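Local coordinates for periplasmic binding protein/LacI transcriptional regulator (Burkholderia multivorans, PDB 4YLE), which probably serves as the periplasmic solute-binding component of an ABC transporter, capturing a simple sugar or related small molecule for uptake, at residues T78-Q81 against I82-E86; Q282-F285 against G286-A290; N44-F47 against L48-N52. All blocks are in the same frame, centred on the assembly; numbering follows the deposited sequence.

Contact 1 (T78-Q81 against I82-E86); sequences TANQ and IRIVE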
ATOM      1  N   THR A  78       2.064   8.517 -11.318  1.00 33.37           N
ATOM      2  CA  THR A  78       3.487   8.646 -11.013  1.00 34.23           C
ATOM      3  C   THR A  78       4.030  10.017 -11.412  1.00 36.43           C
ATOM      4  O   THR A  78       4.766  10.652 -10.642  1.00 36.25           O
ATOM      5  CB  THR A  78       4.290   7.537 -11.728  1.00 35.79           C
ATOM      6  OG1 THR A  78       3.812   6.257 -11.288  1.00 34.14           O
ATOM      7  CG2 THR A  78       5.766   7.637 -11.424  1.00 36.88           C
ATOM      8  N   ALA A  79       3.686  10.475 -12.619  1.00 38.70           N
ATOM      9  CA  ALA A  79       4.226  11.750 -13.124  1.00 41.26           C
ATOM     10  C   ALA A  79       3.987  12.907 -12.132  1.00 40.28           C
ATOM     11  O   ALA A  79       4.908  13.677 -11.788  1.00 41.30           O
ATOM     12  CB  ALA A  79       3.612  12.086 -14.496  1.00 43.68           C
ATOM     13  N   ASN A  80       2.745  13.015 -11.667  1.00 38.43           N
ATOM     14  CA  ASN A  80       2.391  14.056 -10.729  1.00 37.64           C
ATOM     15  C   ASN A  80       3.033  13.857  -9.360  1.00 35.57           C
ATOM     16  O   ASN A  80       3.315  14.824  -8.657  1.00 35.89           O
ATOM     17  CB  ASN A  80       0.881  14.147 -10.539  1.00 40.96           C
ATOM     18  CG  ASN A  80       0.477  15.452  -9.881  1.00 49.14           C
ATOM     19  OD1 ASN A  80       1.008  16.516 -10.224  1.00 56.52           O
ATOM     20  ND2 ASN A  80      -0.434  15.388  -8.924  1.00 42.68           N
ATOM     21  N   GLN A  81       3.217  12.614  -8.940  1.00 33.67           N
ATOM     22  CA  GLN A  81       3.852  12.417  -7.647  1.00 31.92           C
ATOM     23  C   GLN A  81       5.261  12.959  -7.747  1.00 33.93           C
ATOM     24  O   GLN A  81       5.723  13.633  -6.840  1.00 33.66           O
ATOM     25  CB  GLN A  81       3.873  10.960  -7.224  1.00 29.91           C
ATOM     26  CG  GLN A  81       4.164  10.826  -5.716  1.00 27.76           C
ATOM     27  CD  GLN A  81       4.209   9.400  -5.255  1.00 26.01           C
ATOM     28  OE1 GLN A  81       4.956   8.598  -5.800  1.00 27.02           O
ATOM     29  NE2 GLN A  81       3.413   9.068  -4.232  1.00 23.69           N
ATOM     30  N   ILE A  82       5.924  12.701  -8.874  1.00 36.18           N
ATOM     31  CA  ILE A  82       7.284  13.200  -9.066  1.00 38.63           C
ATOM     32  C   ILE A  82       7.264  14.717  -9.007  1.00 39.95           C
ATOM     33  O   ILE A  82       8.153  15.329  -8.408  1.00 40.63           O
ATOM     34  CB  ILE A  82       7.898  12.700 -10.397  1.00 41.01           C
ATOM     35  CG1 ILE A  82       8.186  11.198 -10.285  1.00 39.89           C
ATOM     36  CG2 ILE A  82       9.197  13.455 -10.736  1.00 43.92           C
ATOM     37  CD1 ILE A  82       8.600  10.512 -11.565  1.00 42.29           C
ATOM     38  N   ARG A  83       6.240  15.326  -9.603  1.00 40.62           N
ATOM     39  CA  ARG A  83       6.131  16.777  -9.610  1.00 42.41           C
ATOM     40  C   ARG A  83       5.995  17.310  -8.192  1.00 40.81           C
ATOM     41  O   ARG A  83       6.591  18.328  -7.844  1.00 42.17           O
ATOM     42  CB  ARG A  83       4.954  17.232 -10.474  1.00 43.45           C
ATOM     43  CG  ARG A  83       5.254  17.166 -11.971  1.00 51.13           C
ATOM     44  CD  ARG A  83       4.286  18.011 -12.782  1.00 48.20           C
ATOM     45  NE  ARG A  83       2.895  17.620 -12.560  1.00 50.79           N
ATOM     46  CZ  ARG A  83       2.251  16.670 -13.238  1.00 53.75           C
ATOM     47  NH1 ARG A  83       2.860  15.983 -14.195  1.00 55.50           N
ATOM     48  NH2 ARG A  83       0.983  16.395 -12.948  1.00 56.07           N
ATOM     49  N   ILE A  84       5.221  16.606  -7.368  1.00 37.69           N
ATOM     50  CA  ILE A  84       5.023  17.028  -5.999  1.00 36.05           C
ATOM     51  C   ILE A  84       6.355  17.036  -5.258  1.00 37.70           C
ATOM     52  O   ILE A  84       6.673  18.000  -4.555  1.00 36.87           O
ATOM     53  CB  ILE A  84       4.016  16.124  -5.308  1.00 32.97           C
ATOM     54  CG1 ILE A  84       2.632  16.418  -5.884  1.00 33.40           C
ATOM     55  CG2 ILE A  84       3.999  16.368  -3.809  1.00 31.25           C
ATOM     56  CD1 ILE A  84       1.594  15.400  -5.574  1.00 33.53           C
ATOM     57  N   VAL A  85       7.141  15.980  -5.420  1.00 35.72           N
ATOM     58  CA  VAL A  85       8.424  15.904  -4.737  1.00 35.97           C
ATOM     59  C   VAL A  85       9.337  17.042  -5.219  1.00 39.25           C
ATOM     60  O   VAL A  85       9.970  17.708  -4.401  1.00 39.62           O
ATOM     61  CB  VAL A  85       9.099  14.542  -4.936  1.00 35.41           C
ATOM     62  CG1 VAL A  85      10.425  14.479  -4.182  1.00 37.72           C
ATOM     63  CG2 VAL A  85       8.165  13.413  -4.437  1.00 32.42           C
ATOM     64  N   GLU A  86       9.378  17.297  -6.524  1.00 41.51           N
ATOM     65  CA  GLU A  86      10.176  18.422  -7.039  1.00 44.86           C
ATOM     66  C   GLU A  86       9.739  19.752  -6.422  1.00 45.39           C
ATOM     67  O   GLU A  86      10.573  20.581  -6.057  1.00 47.12           O
ATOM     68  CB  GLU A  86      10.097  18.473  -8.571  1.00 47.28           C
ATOM     69  CG  GLU A  86      10.747  17.238  -9.175  1.00 47.67           C
ATOM     70  CD  GLU A  86      11.033  17.333 -10.661  1.00 63.13           C
ATOM     71  OE1 GLU A  86      10.114  17.694 -11.436  1.00 64.40           O
ATOM     72  OE2 GLU A  86      12.181  17.012 -11.045  1.00 60.68           O
TER
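Thr78 O accepts from Ile82 N at 2.9 Å and opens a run of four alpha-helical i to i+4 bonds, followed by Ala79 O with Arg83 N, Asn80 O with Ile84 N, and Gln81 O with Val85 N. The nine residues form the first turns of helix 78-90, so the contact is local, between side chains three and four places apart. Asn80 and Arg83 carry its polar side. With CG anti to the backbone N (chi1 -164°), Asn80 sends its carboxamide along the helix surface, while the Arg83 chain bends at chi3 and doubles back across it at about a right angle. Arg83 NH2 comes within 2.7 Å of Asn80 OD1, yet the N-H...O angle is only 119°, and the bond is weak despite its shortness; the amide and guanidinium planes are 40° apart. One face of the guanidinium lies over the backbone, with Asn80 CA 3.5 Å from its plane and offset toward the rim, and NH1 reaches 4.0 Å from Ala79 CB. On the inner side, Ile84 CD1 packs 3.9 Å from Asn80 ND2 and its side chain continues onto Val38 and Ile72 of strands 34-39 and 66-72. Thr78 CG2 meets Ile82 CD1 at 4.0 Å, and both side chains also touch Leu106. The buried Gln81 extends away from this face: its amide bonds to Ala101 N through OE1 and to Ala99 O and Met39 O through NE2, joining the helix to the end of strand 34-39 and to the loop after strand 95-98. The chemistry divides accordingly: Ile84 and the Gln81 amide turn inward, Thr78 and Ile82 meet the loop at Leu106, and the exposed Arg83 lies over the backbone with one weak hydrogen bond.

Contact 2 (Q282-F285 against G286-A290); sequences QAVF and GIDTA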
ATOM      1  N   GLN A 282       2.390   4.164   9.864  1.00 11.62           N
ATOM      2  CA  GLN A 282       3.491   4.247   8.903  1.00 11.93           C
ATOM      3  C   GLN A 282       3.925   5.676   8.699  1.00 14.05           C
ATOM      4  O   GLN A 282       5.159   5.983   8.712  1.00 15.07           O
ATOM      5  CB  GLN A 282       3.119   3.621   7.580  1.00 14.89           C
ATOM      6  CG  GLN A 282       2.910   2.135   7.673  1.00 17.17           C
ATOM      7  CD  GLN A 282       2.685   1.531   6.324  1.00 15.31           C
ATOM      8  OE1 GLN A 282       3.469   1.740   5.411  1.00 16.32           O
ATOM      9  NE2 GLN A 282       1.621   0.741   6.192  1.00 14.43           N
ATOM     10  N   ALA A 283       2.953   6.582   8.564  1.00 12.75           N
ATOM     11  CA  ALA A 283       3.286   7.980   8.333  1.00 13.64           C
ATOM     12  C   ALA A 283       3.907   8.601   9.591  1.00 14.70           C
ATOM     13  O   ALA A 283       4.868   9.371   9.502  1.00 18.13           O
ATOM     14  CB  ALA A 283       2.092   8.758   7.920  1.00 13.09           C
ATOM     15  N   VAL A 284       3.338   8.316  10.753  1.00 12.67           N
ATOM     16  CA  VAL A 284       3.857   8.892  11.979  1.00 13.69           C
ATOM     17  C   VAL A 284       5.290   8.392  12.239  1.00 17.95           C
ATOM     18  O   VAL A 284       6.172   9.187  12.573  1.00 15.86           O
ATOM     19  CB  VAL A 284       2.940   8.591  13.198  1.00 15.31           C
ATOM     20  CG1 VAL A 284       3.602   8.947  14.518  1.00 19.83           C
ATOM     21  CG2 VAL A 284       1.618   9.380  13.048  1.00 14.59           C
ATOM     22  N   PHE A 285       5.531   7.111  12.034  1.00 15.66           N
ATOM     23  CA  PHE A 285       6.846   6.543  12.332  1.00 16.72           C
ATOM     24  C   PHE A 285       7.803   7.054  11.257  1.00 15.91           C
ATOM     25  O   PHE A 285       8.979   7.267  11.496  1.00 17.07           O
ATOM     26  CB  PHE A 285       6.818   5.010  12.348  1.00 18.59           C
ATOM     27  CG  PHE A 285       6.310   4.388  13.619  1.00 23.00           C
ATOM     28  CD1 PHE A 285       5.422   5.042  14.461  1.00 21.08           C
ATOM     29  CD2 PHE A 285       6.691   3.101  13.939  1.00 26.61           C
ATOM     30  CE1 PHE A 285       4.950   4.423  15.604  1.00 27.05           C
ATOM     31  CE2 PHE A 285       6.237   2.493  15.072  1.00 28.43           C
ATOM     32  CZ  PHE A 285       5.367   3.152  15.906  1.00 30.68           C
ATOM     33  N   GLY A 286       7.303   7.248  10.039  1.00 16.06           N
ATOM     34  CA  GLY A 286       8.135   7.840   9.006  1.00 19.17           C
ATOM     35  C   GLY A 286       8.581   9.247   9.387  1.00 22.17           C
ATOM     36  O   GLY A 286       9.759   9.596   9.266  1.00 19.84           O
ATOM     37  N   ILE A 287       7.615  10.068   9.794  1.00 15.50           N
ATOM     38  CA  ILE A 287       7.894  11.431  10.249  1.00 16.07           C
ATOM     39  C   ILE A 287       8.880  11.395  11.429  1.00 21.62           C
ATOM     40  O   ILE A 287       9.872  12.121  11.424  1.00 22.91           O
ATOM     41  CB  ILE A 287       6.594  12.163  10.644  1.00 19.30           C
ATOM     42  CG1 ILE A 287       5.735  12.408   9.406  1.00 15.72           C
ATOM     43  CG2 ILE A 287       6.912  13.498  11.328  1.00 18.44           C
ATOM     44  CD1 ILE A 287       4.275  12.763   9.692  1.00 21.06           C
ATOM     45  N   ASP A 288       8.638  10.534  12.413  1.00 17.41           N
ATOM     46  CA  ASP A 288       9.526  10.460  13.588  1.00 17.87           C
ATOM     47  C   ASP A 288      10.949  10.091  13.190  1.00 18.73           C
ATOM     48  O   ASP A 288      11.923  10.659  13.715  1.00 23.07           O
ATOM     49  CB  ASP A 288       9.015   9.448  14.607  1.00 23.79           C
ATOM     50  CG  ASP A 288       8.017  10.037  15.587  1.00 51.50           C
ATOM     51  OD1 ASP A 288       7.876  11.286  15.647  1.00 49.13           O
ATOM     52  OD2 ASP A 288       7.389   9.228  16.317  1.00 53.07           O
ATOM     53  N   THR A 289      11.069   9.142  12.266  1.00 18.17           N
ATOM     54  CA  THR A 289      12.362   8.717  11.758  1.00 22.11           C
ATOM     55  C   THR A 289      13.127   9.923  11.194  1.00 22.89           C
ATOM     56  O   THR A 289      14.319  10.124  11.490  1.00 23.41           O
ATOM     57  CB  THR A 289      12.201   7.625  10.673  1.00 20.95           C
ATOM     58  OG1 THR A 289      11.651   6.447  11.273  1.00 23.25           O
ATOM     59  CG2 THR A 289      13.568   7.280  10.082  1.00 22.61           C
ATOM     60  N   ALA A 290      12.432  10.743  10.413  1.00 20.49           N
ATOM     61  CA  ALA A 290      13.037  11.916   9.797  1.00 25.93           C
ATOM     62  C   ALA A 290      13.423  12.951  10.859  1.00 24.04           C
ATOM     63  O   ALA A 290      14.523  13.502  10.849  1.00 24.68           O
ATOM     64  CB  ALA A 290      12.080  12.509   8.782  1.00 22.86           C
TER
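Thr289 folds its hydroxyl back over the preceding turn of the helix, where OG1 lies 2.8 Å from Phe285 O and donates to it. This is possible because OG1 stands anti to the carbonyl carbon, beside the backbone N (chi1 -66°), and so faces the carbonyl four residues earlier. Thr289 N bonds to the same oxygen at 2.9 Å, and the two donors reach it from opposite faces of the carbonyl plane, each about 30° out of it. Phe285 O is thus gripped twice by a single residue, which uses the hydroxyl proton within the helix. On another side of the helix, Ile287 lays CG1 3.2 Å from Ala283 O, with CD1 close behind, so that its aliphatic arm shields the carbonyl that receives Ile287 N. The whole is a regular stretch of helix 279-295, which packs beside helix 45-60 on one face of the mixed, mostly parallel sheet of the N-terminal lobe, in the alpha/beta manner of periplasmic binding proteins. Gly286 is buried and gives its N-H to Gln282 O at 2.8 Å. Asp288 bonds to Val284 O through its backbone N; its carboxylate rises alongside Val284, with OD2 4.2 Å from CG1, and OD1 is taken by the hydroxyl of Tyr57 on helix 45-60. Val284 touches that tyrosine too, so both side chains meet Tyr57. Ile287 meets Ala54 of the same neighbour and Val97 of strand 95-98, whereas Phe285 and Thr289 turn to Val142 of strand 141-144. Near the start of the segment, Gln282 lies about 6 Å by its side chain from the bound unknown ligand, and its NE2 donates to Gln277 O.

Contact 3 (N44-F47 against L48-N52); sequences NEFF and LTMEN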
ATOM      1  N   ASN A  44      -8.351   7.166  -2.173  1.00 25.51           N
ATOM      2  CA  ASN A  44      -8.247   5.896  -1.435  1.00 23.84           C
ATOM      3  C   ASN A  44      -8.307   6.170   0.055  1.00 22.88           C
ATOM      4  O   ASN A  44      -7.470   6.933   0.564  1.00 21.65           O
ATOM      5  CB  ASN A  44      -6.928   5.222  -1.808  1.00 22.72           C
ATOM      6  CG  ASN A  44      -6.749   3.839  -1.196  1.00 21.44           C
ATOM      7  OD1 ASN A  44      -7.490   3.415  -0.307  1.00 21.13           O
ATOM      8  ND2 ASN A  44      -5.747   3.124  -1.697  1.00 21.06           N
ATOM      9  N   GLU A  45      -9.299   5.618   0.753  1.00 22.81           N
ATOM     10  CA  GLU A  45      -9.385   5.893   2.179  1.00 25.52           C
ATOM     11  C   GLU A  45      -8.126   5.538   2.964  1.00 19.85           C
ATOM     12  O   GLU A  45      -7.867   6.107   4.019  1.00 23.20           O
ATOM     13  CB  GLU A  45     -10.537   5.156   2.836  1.00 28.02           C
ATOM     14  CG  GLU A  45     -10.934   5.884   4.132  1.00 49.48           C
ATOM     15  CD  GLU A  45     -11.780   5.067   5.071  1.00 47.57           C
ATOM     16  OE1 GLU A  45     -12.989   5.386   5.145  1.00 50.36           O
ATOM     17  OE2 GLU A  45     -11.230   4.144   5.745  1.00 32.01           O
ATOM     18  N   PHE A  46      -7.379   4.556   2.492  1.00 19.11           N
ATOM     19  CA  PHE A  46      -6.114   4.227   3.131  1.00 17.53           C
ATOM     20  C   PHE A  46      -5.265   5.481   3.354  1.00 17.44           C
ATOM     21  O   PHE A  46      -4.706   5.703   4.436  1.00 16.09           O
ATOM     22  CB  PHE A  46      -5.356   3.226   2.278  1.00 17.40           C
ATOM     23  CG  PHE A  46      -4.022   2.818   2.862  1.00 16.21           C
ATOM     24  CD1 PHE A  46      -3.935   1.838   3.840  1.00 15.66           C
ATOM     25  CD2 PHE A  46      -2.850   3.397   2.402  1.00 16.06           C
ATOM     26  CE1 PHE A  46      -2.697   1.465   4.366  1.00 15.19           C
ATOM     27  CE2 PHE A  46      -1.625   3.026   2.897  1.00 16.40           C
ATOM     28  CZ  PHE A  46      -1.538   2.065   3.894  1.00 15.34           C
ATOM     29  N   PHE A  47      -5.148   6.314   2.328  1.00 17.98           N
ATOM     30  CA  PHE A  47      -4.325   7.503   2.457  1.00 18.03           C
ATOM     31  C   PHE A  47      -5.014   8.615   3.185  1.00 19.84           C
ATOM     32  O   PHE A  47      -4.342   9.434   3.840  1.00 18.16           O
ATOM     33  CB  PHE A  47      -3.830   7.919   1.076  1.00 19.13           C
ATOM     34  CG  PHE A  47      -2.876   6.924   0.519  1.00 18.73           C
ATOM     35  CD1 PHE A  47      -1.628   6.769   1.099  1.00 17.76           C
ATOM     36  CD2 PHE A  47      -3.244   6.087  -0.508  1.00 19.52           C
ATOM     37  CE1 PHE A  47      -0.754   5.803   0.625  1.00 20.52           C
ATOM     38  CE2 PHE A  47      -2.376   5.123  -0.985  1.00 19.39           C
ATOM     39  CZ  PHE A  47      -1.141   4.971  -0.400  1.00 18.52           C
ATOM     40  N   LEU A  48      -6.345   8.678   3.101  1.00 20.00           N
ATOM     41  CA  LEU A  48      -7.049   9.673   3.892  1.00 21.86           C
ATOM     42  C   LEU A  48      -6.863   9.367   5.377  1.00 22.65           C
ATOM     43  O   LEU A  48      -6.623  10.281   6.164  1.00 20.52           O
ATOM     44  CB  LEU A  48      -8.515   9.734   3.502  1.00 27.75           C
ATOM     45  CG  LEU A  48      -8.662  10.074   2.010  1.00 32.69           C
ATOM     46  CD1 LEU A  48     -10.135  10.155   1.696  1.00 32.51           C
ATOM     47  CD2 LEU A  48      -7.943  11.381   1.594  1.00 30.88           C
ATOM     48  N   THR A  49      -6.890   8.083   5.732  1.00 20.93           N
ATOM     49  CA  THR A  49      -6.628   7.629   7.099  1.00 21.42           C
ATOM     50  C   THR A  49      -5.197   7.951   7.520  1.00 21.81           C
ATOM     51  O   THR A  49      -4.934   8.431   8.629  1.00 19.11           O
ATOM     52  CB  THR A  49      -6.882   6.118   7.207  1.00 20.30           C
ATOM     53  OG1 THR A  49      -8.290   5.885   7.088  1.00 21.54           O
ATOM     54  CG2 THR A  49      -6.399   5.560   8.548  1.00 23.41           C
HETATM   55  N   MSE A  50      -4.267   7.716   6.612  1.00 16.64           N
HETATM   56  CA  MSE A  50      -2.876   8.050   6.839  1.00 16.61           C
HETATM   57  C   MSE A  50      -2.719   9.543   7.089  1.00 18.24           C
HETATM   58  O   MSE A  50      -2.062   9.936   8.058  1.00 18.24           O
HETATM   59  CB  MSE A  50      -2.008   7.647   5.641  1.00 17.81           C
HETATM   60  CG  MSE A  50      -0.553   7.916   5.849  1.00 16.46           C
HETATM   61 SE   MSE A  50       0.541   7.530   4.286  1.00 22.25          SE
HETATM   62  CE  MSE A  50       0.494   5.614   4.479  1.00 18.71           C
ATOM     63  N   GLU A  51      -3.296  10.355   6.206  1.00 18.41           N
ATOM     64  CA  GLU A  51      -3.218  11.818   6.305  1.00 17.55           C
ATOM     65  C   GLU A  51      -3.790  12.314   7.617  1.00 22.44           C
ATOM     66  O   GLU A  51      -3.174  13.148   8.292  1.00 20.66           O
ATOM     67  CB  GLU A  51      -3.948  12.468   5.118  1.00 19.94           C
ATOM     68  CG  GLU A  51      -3.710  13.942   5.000  1.00 23.71           C
ATOM     69  CD  GLU A  51      -4.479  14.574   3.852  1.00 34.68           C
ATOM     70  OE1 GLU A  51      -5.605  14.121   3.576  1.00 27.79           O
ATOM     71  OE2 GLU A  51      -3.945  15.515   3.232  1.00 43.65           O
ATOM     72  N   ASN A  52      -4.938  11.775   8.011  1.00 25.59           N
ATOM     73  CA  ASN A  52      -5.553  12.216   9.253  1.00 24.89           C
ATOM     74  C   ASN A  52      -4.629  11.918  10.425  1.00 17.77           C
ATOM     75  O   ASN A  52      -4.451  12.764  11.300  1.00 23.87           O
ATOM     76  CB  ASN A  52      -6.913  11.558   9.463  1.00 31.67           C
ATOM     77  CG  ASN A  52      -7.946  12.055   8.484  1.00 42.46           C
ATOM     78  OD1 ASN A  52      -7.862  13.189   8.003  1.00 36.53           O
ATOM     79  ND2 ASN A  52      -8.921  11.207   8.170  1.00 55.44           N
TER
HETATM   80  O   HOH W   1      -8.786   3.536   6.428  1.00 32.12           O
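Met50, a selenomethionine, starts with CB 3.4 Å from Phe47 O and continues to CG, anti to the backbone N (chi1 -177°). Its SE then comes 3.9 Å from Phe47 CD1, a Met-aromatic contact at the ring edge: SE is 5.2 Å from the ring centroid and 81° off its normal. The chain bends at chi3, and CE ends 3.7 Å from Phe46 CE2, approaching obliquely, so one methionine tip bridges both phenylalanines. These rings pack on each other: Phe46 CD2 stands over the centre of the Phe47 ring. At the helix start Asn44 is the N-cap, its OD1 accepting from Phe46 N at 3.0 Å from above the amide plane; its ND2 bonds to Glu75 and to the unknown ligand. On another side of the helix, where Glu45 and Thr49 are one turn apart, a water joins Glu45 OE2, 2.6 Å away, to Thr49 OG1, bridging side chains whose own oxygens stay 3.7 Å apart. Glu45 OE2 is also held by Asn260 N, and Glu51 OE2 by Thr69 on strand 66-72. The capped end of helix 45-60 thus faces the ligand cleft within the beta-alpha-beta unit of strands 34-39 and 66-72: Phe47 and Met50 lie on Met39 of the first strand, while Phe46 and Met50 meet Ala279 of helix 279-295.

In the fold
From the N terminus, contact 3 comes first, on helix 45-60 after strand 34-39; contact 1 follows on helix 78-90, after strand 66-72; contact 2 comes last, on helix 279-295, once the chain has passed through the other lobe and returned. Each is a single unbroken stretch of helix, so none closes a long loop, and the three run in series without nesting or crossing. Contacts 2 and 3 touch, Ala283 CB lying 3.5 Å from Met50 CG, which ties a late helix to the first one. Contact 1 stays apart, its nearest atoms about 7 Å from contact 3, on the other side of the same sheet.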